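Local coordinates for uncharacterized protein (Bordetella bronchiseptica, PDB 4XG0) that probably acts as a kinase of the DUF1537 family, phosphorylating acid sugars in catabolic pathways, at residues A[263-277]-A[403-415]. Numbering follows the deposited sequence.
Sequences VTSQHSAARQQAAAL and KAGGFGEQDVLIR. With SO4 (sulfate ion), chain F; SO4 (sulfate ion), chain E.
Gln273 reaches from helix 268-279 to Lys403 and into the loop of residues 404-411. Its CB rests on Leu413 CD1, 3.7 Å away, and CG lies against the carbonyl oxygens of Glu409 and Gln410. With the chain extended beyond CG (chi2 159°), CD lies 3.4 Å from Val412 CG1 and the amide reaches its polar partners. There OE1 accepts from Lys403 NZ at 2.8 Å, in the carbonyl plane and on a lone pair, while NE2 donates to Phe407 O at 3.0 Å from above that carbonyl's plane. Lys403, bent at chi3 and chi4, turns NZ back to donate also to Phe407 O and Ala404 O, so three oxygens grip the ammonium. In the nucleotide-binding C-terminal domain, strands 259-263 and 399-403 flank strand 354-358 in parallel, and the loops leaving their C-terminal ends meet here before each chain enters a helix. Gly405 fits closely against Ser265, its CA 3.5 Å from Ser265 OG, which accepts from His267 N in an ST turn. Farther along the helices, a water accepts from Leu413 N and donates to Gln273 O and Gln410 O. Beyond it, the side chains of Leu277 and Ile414 run past each other in opposite directions, Leu277 CD1 lying 3.7 Å from Ile414 CG1.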
loop_
_atom_site.group_PDB
_atom_site.type_symbol
_atom_site.label_atom_id
_atom_site.label_comp_id
_atom_site.label_asym_id
_atom_site.label_seq_id
_atom_site.Cartn_x
_atom_site.Cartn_y
_atom_site.Cartn_z
ATOM N N VAL A 263 13.135 -16.855 11.483
ATOM C CA VAL A 263 13.908 -16.219 12.540
ATOM C C VAL A 263 14.808 -17.237 13.193
ATOM O O VAL A 263 14.345 -18.087 13.946
ATOM C CB VAL A 263 12.990 -15.611 13.626
ATOM C CG1 VAL A 263 13.802 -14.842 14.670
ATOM C CG2 VAL A 263 11.947 -14.740 12.980
ATOM N N THR A 264 16.099 -17.135 12.905
ATOM C CA THR A 264 17.087 -18.058 13.456
ATOM C C THR A 264 17.940 -17.429 14.541
ATOM O O THR A 264 18.663 -18.133 15.267
ATOM C CB THR A 264 18.027 -18.568 12.345
ATOM O OG1 THR A 264 18.695 -17.453 11.750
ATOM C CG2 THR A 264 17.255 -19.285 11.293
ATOM N N SER A 265 17.858 -16.109 14.685
ATOM C CA SER A 265 18.730 -15.418 15.620
ATOM C C SER A 265 18.307 -15.699 17.053
ATOM O O SER A 265 17.116 -15.883 17.331
ATOM C CB SER A 265 18.686 -13.914 15.379
ATOM O OG SER A 265 19.688 -13.268 16.122
ATOM N N GLN A 266 19.291 -15.752 17.950
ATOM C CA GLN A 266 19.026 -15.741 19.372
ATOM C C GLN A 266 19.292 -14.361 19.995
ATOM O O GLN A 266 19.214 -14.212 21.217
ATOM C CB GLN A 266 19.885 -16.797 20.070
ATOM C CG GLN A 266 19.615 -18.196 19.556
ATOM C CD GLN A 266 18.162 -18.620 19.743
ATOM O OE1 GLN A 266 17.547 -18.347 20.778
ATOM N NE2 GLN A 266 17.606 -19.292 18.734
ATOM N N HIS A 267 19.608 -13.364 19.163
ATOM C CA HIS A 267 19.709 -11.976 19.632
ATOM C C HIS A 267 18.360 -11.567 20.185
ATOM O O HIS A 267 17.332 -11.894 19.588
ATOM C CB HIS A 267 20.106 -11.033 18.484
ATOM C CG HIS A 267 21.564 -11.074 18.154
ATOM N ND1 HIS A 267 22.537 -10.745 19.070
ATOM C CD2 HIS A 267 22.213 -11.425 17.020
ATOM C CE1 HIS A 267 23.727 -10.880 18.511
ATOM N NE2 HIS A 267 23.560 -11.295 17.272
ATOM N N SER A 268 18.357 -10.878 21.325
ATOM C CA SER A 268 17.117 -10.527 22.008
ATOM C C SER A 268 16.240 -9.651 21.128
ATOM O O SER A 268 15.026 -9.737 21.181
ATOM C CB SER A 268 17.407 -9.794 23.303
ATOM O OG SER A 268 17.889 -8.499 23.022
ATOM N N ALA A 269 16.864 -8.807 20.315
ATOM C CA ALA A 269 16.114 -7.957 19.415
ATOM C C ALA A 269 15.230 -8.814 18.521
ATOM O O ALA A 269 14.051 -8.529 18.348
ATOM C CB ALA A 269 17.057 -7.112 18.575
ATOM N N ALA A 270 15.806 -9.872 17.942
ATOM C CA ALA A 270 15.064 -10.756 17.052
ATOM C C ALA A 270 13.953 -11.489 17.799
ATOM O O ALA A 270 12.871 -11.705 17.254
ATOM C CB ALA A 270 16.002 -11.770 16.396
ATOM N N ARG A 271 14.210 -11.894 19.028
ATOM C CA ARG A 271 13.192 -12.652 19.751
ATOM C C ARG A 271 12.010 -11.732 20.065
ATOM O O ARG A 271 10.863 -12.160 19.968
ATOM C CB ARG A 271 13.735 -13.257 21.045
ATOM C CG ARG A 271 15.072 -13.936 20.892
ATOM C CD ARG A 271 15.040 -15.034 19.915
ATOM N NE ARG A 271 14.195 -16.163 20.300
ATOM C CZ ARG A 271 14.150 -17.312 19.625
ATOM N NH1 ARG A 271 14.904 -17.480 18.534
ATOM N NH2 ARG A 271 13.360 -18.297 20.034
ATOM N N GLN A 272 12.306 -10.482 20.428
ATOM C CA GLN A 272 11.266 -9.468 20.668
ATOM C C GLN A 272 10.482 -9.189 19.380
ATOM O O GLN A 272 9.246 -9.112 19.385
ATOM C CB GLN A 272 11.885 -8.164 21.194
ATOM C CG GLN A 272 12.452 -8.313 22.597
ATOM C CD GLN A 272 12.912 -6.999 23.178
ATOM O OE1 GLN A 272 12.652 -5.931 22.612
ATOM N NE2 GLN A 272 13.585 -7.063 24.332
ATOM N N GLN A 273 11.207 -9.053 18.276
ATOM C CA GLN A 273 10.580 -8.881 16.966
ATOM C C GLN A 273 9.699 -10.052 16.576
ATOM O O GLN A 273 8.618 -9.863 15.986
ATOM C CB GLN A 273 11.664 -8.660 15.912
ATOM C CG GLN A 273 12.392 -7.352 16.137
ATOM C CD GLN A 273 13.761 -7.281 15.474
ATOM O OE1 GLN A 273 14.159 -8.174 14.726
ATOM N NE2 GLN A 273 14.466 -6.187 15.717
ATOM N N ALA A 274 10.146 -11.271 16.879
ATOM C CA ALA A 274 9.330 -12.455 16.580
ATOM C C ALA A 274 8.069 -12.446 17.456
ATOM O O ALA A 274 6.948 -12.673 16.978
ATOM C CB ALA A 274 10.120 -13.737 16.800
ATOM N N ALA A 275 8.251 -12.168 18.724
ATOM C CA ALA A 275 7.120 -12.096 19.646
ATOM C C ALA A 275 6.081 -11.104 19.138
ATOM O O ALA A 275 4.890 -11.391 19.150
ATOM C CB ALA A 275 7.584 -11.719 21.033
ATOM N N ALA A 276 6.529 -9.941 18.671
ATOM C CA ALA A 276 5.609 -8.928 18.158
ATOM C C ALA A 276 4.837 -9.391 16.918
ATOM O O ALA A 276 3.637 -9.129 16.804
ATOM C CB ALA A 276 6.356 -7.631 17.863
ATOM N N LEU A 277 5.527 -10.067 15.995
ATOM C CA LEU A 277 4.893 -10.582 14.791
ATOM C C LEU A 277 3.881 -11.663 15.166
ATOM O O LEU A 277 2.780 -11.700 14.612
ATOM C CB LEU A 277 5.926 -11.111 13.816
ATOM C CG LEU A 277 5.386 -11.728 12.532
ATOM C CD1 LEU A 277 4.531 -10.727 11.791
ATOM C CD2 LEU A 277 6.518 -12.213 11.685
ATOM N N LYS A 403 17.917 -9.348 7.134
ATOM C CA LYS A 403 18.189 -8.443 8.246
ATOM C C LYS A 403 19.125 -9.100 9.230
ATOM O O LYS A 403 19.001 -10.291 9.502
ATOM C CB LYS A 403 16.884 -8.072 8.968
ATOM C CG LYS A 403 17.031 -7.086 10.093
ATOM C CD LYS A 403 15.702 -6.819 10.822
ATOM C CE LYS A 403 15.315 -7.961 11.773
ATOM N NZ LYS A 403 16.282 -8.076 12.932
ATOM N N ALA A 404 20.043 -8.323 9.783
ATOM C CA ALA A 404 20.884 -8.857 10.835
ATOM C C ALA A 404 20.020 -9.074 12.085
ATOM O O ALA A 404 19.042 -8.357 12.312
ATOM C CB ALA A 404 22.027 -7.944 11.109
ATOM N N GLY A 405 20.390 -10.070 12.875
ATOM C CA GLY A 405 19.576 -10.539 13.975
ATOM C C GLY A 405 19.363 -9.477 15.031
ATOM O O GLY A 405 18.284 -9.395 15.595
ATOM N N GLY A 406 20.387 -8.668 15.293
ATOM C CA GLY A 406 20.313 -7.685 16.359
ATOM C C GLY A 406 19.707 -6.356 15.933
ATOM O O GLY A 406 19.554 -5.460 16.760
ATOM N N PHE A 407 19.330 -6.238 14.656
ATOM C CA PHE A 407 19.015 -4.943 14.072
ATOM C C PHE A 407 17.517 -4.643 14.043
ATOM O O PHE A 407 16.714 -5.538 13.898
ATOM C CB PHE A 407 19.608 -4.845 12.666
ATOM C CG PHE A 407 19.538 -3.463 12.090
ATOM C CD1 PHE A 407 20.526 -2.532 12.372
ATOM C CD2 PHE A 407 18.475 -3.089 11.284
ATOM C CE1 PHE A 407 20.468 -1.248 11.845
ATOM C CE2 PHE A 407 18.399 -1.805 10.756
ATOM C CZ PHE A 407 19.397 -0.881 11.035
ATOM N N GLY A 408 17.157 -3.379 14.276
ATOM C CA GLY A 408 15.794 -2.870 14.091
ATOM C C GLY A 408 14.955 -2.754 15.362
ATOM O O GLY A 408 15.286 -3.349 16.388
ATOM N N GLU A 409 13.878 -1.975 15.283
ATOM C CA GLU A 409 12.890 -1.877 16.357
ATOM C C GLU A 409 11.989 -3.097 16.384
ATOM O O GLU A 409 11.975 -3.917 15.450
ATOM C CB GLU A 409 12.007 -0.640 16.170
ATOM C CG GLU A 409 12.736 0.638 16.173
ATOM C CD GLU A 409 13.014 1.088 17.581
ATOM O OE1 GLU A 409 12.049 1.525 18.250
ATOM O OE2 GLU A 409 14.182 0.968 18.017
ATOM N N GLN A 410 11.186 -3.161 17.444
ATOM C CA GLN A 410 10.327 -4.307 17.723
ATOM C C GLN A 410 9.390 -4.710 16.579
ATOM O O GLN A 410 9.154 -5.904 16.364
ATOM C CB GLN A 410 9.490 -4.007 18.971
ATOM C CG GLN A 410 8.389 -5.002 19.175
ATOM C CD GLN A 410 7.606 -4.763 20.429
ATOM O OE1 GLN A 410 8.063 -5.111 21.527
ATOM N NE2 GLN A 410 6.420 -4.152 20.291
ATOM N N ASP A 411 8.843 -3.715 15.863
ATOM C CA ASP A 411 7.862 -3.979 14.788
ATOM C C ASP A 411 8.500 -4.256 13.423
ATOM O O ASP A 411 7.787 -4.382 12.432
ATOM C CB ASP A 411 6.855 -2.816 14.658
ATOM C CG ASP A 411 7.481 -1.542 14.106
ATOM O OD1 ASP A 411 8.730 -1.505 13.971
ATOM O OD2 ASP A 411 6.732 -0.539 13.893
ATOM N N VAL A 412 9.811 -4.461 13.380
ATOM C CA VAL A 412 10.498 -4.504 12.078
ATOM C C VAL A 412 10.117 -5.704 11.214
ATOM O O VAL A 412 10.086 -5.572 9.983
ATOM C CB VAL A 412 12.023 -4.403 12.194
ATOM C CG1 VAL A 412 12.621 -5.674 12.751
ATOM C CG2 VAL A 412 12.619 -4.097 10.812
ATOM N N LEU A 413 9.785 -6.854 11.801
ATOM C CA LEU A 413 9.414 -8.004 10.957
ATOM C C LEU A 413 7.984 -7.828 10.428
ATOM O O LEU A 413 7.669 -8.248 9.311
ATOM C CB LEU A 413 9.572 -9.328 11.682
ATOM C CG LEU A 413 10.989 -9.665 12.165
ATOM C CD1 LEU A 413 10.982 -10.923 13.019
ATOM C CD2 LEU A 413 11.918 -9.844 11.009
ATOM N N ILE A 414 7.127 -7.209 11.241
ATOM C CA ILE A 414 5.783 -6.865 10.807
ATOM C C ILE A 414 5.880 -5.923 9.605
ATOM O O ILE A 414 5.253 -6.142 8.544
ATOM C CB ILE A 414 4.992 -6.207 11.954
ATOM C CG1 ILE A 414 4.756 -7.228 13.057
ATOM C CG2 ILE A 414 3.679 -5.664 11.456
ATOM C CD1 ILE A 414 4.301 -6.605 14.362
ATOM N N ARG A 415 6.685 -4.897 9.766
ATOM C CA ARG A 415 6.914 -3.932 8.693
ATOM C C ARG A 415 7.487 -4.591 7.431
ATOM O O ARG A 415 7.119 -4.216 6.330
ATOM C CB ARG A 415 7.828 -2.809 9.157
ATOM C CG ARG A 415 7.191 -1.880 10.206
ATOM C CD ARG A 415 8.155 -0.720 10.585
ATOM N NE ARG A 415 8.449 0.151 9.441
ATOM C CZ ARG A 415 9.467 1.010 9.370
ATOM N NH1 ARG A 415 10.334 1.122 10.370
ATOM N NH2 ARG A 415 9.632 1.759 8.278
HETATM S S SO4 F . 22.101 -9.758 22.279
HETATM O O1 SO4 F . 20.916 -10.331 22.920
HETATM O O2 SO4 F . 21.760 -9.035 21.050
HETATM O O3 SO4 F . 22.744 -8.850 23.233
HETATM O O4 SO4 F . 23.062 -10.821 21.943
HETATM S S SO4 E . 12.080 4.520 9.383
HETATM O O1 SO4 E . 10.735 5.029 9.681
HETATM O O2 SO4 E . 12.062 3.800 8.108
HETATM O O3 SO4 E . 13.041 5.631 9.311
HETATM O O4 SO4 E . 12.498 3.591 10.441
HETATM O O HOH W 1 7.951 -8.011 21.614
HETATM O O HOH W 2 8.389 -7.555 14.359
#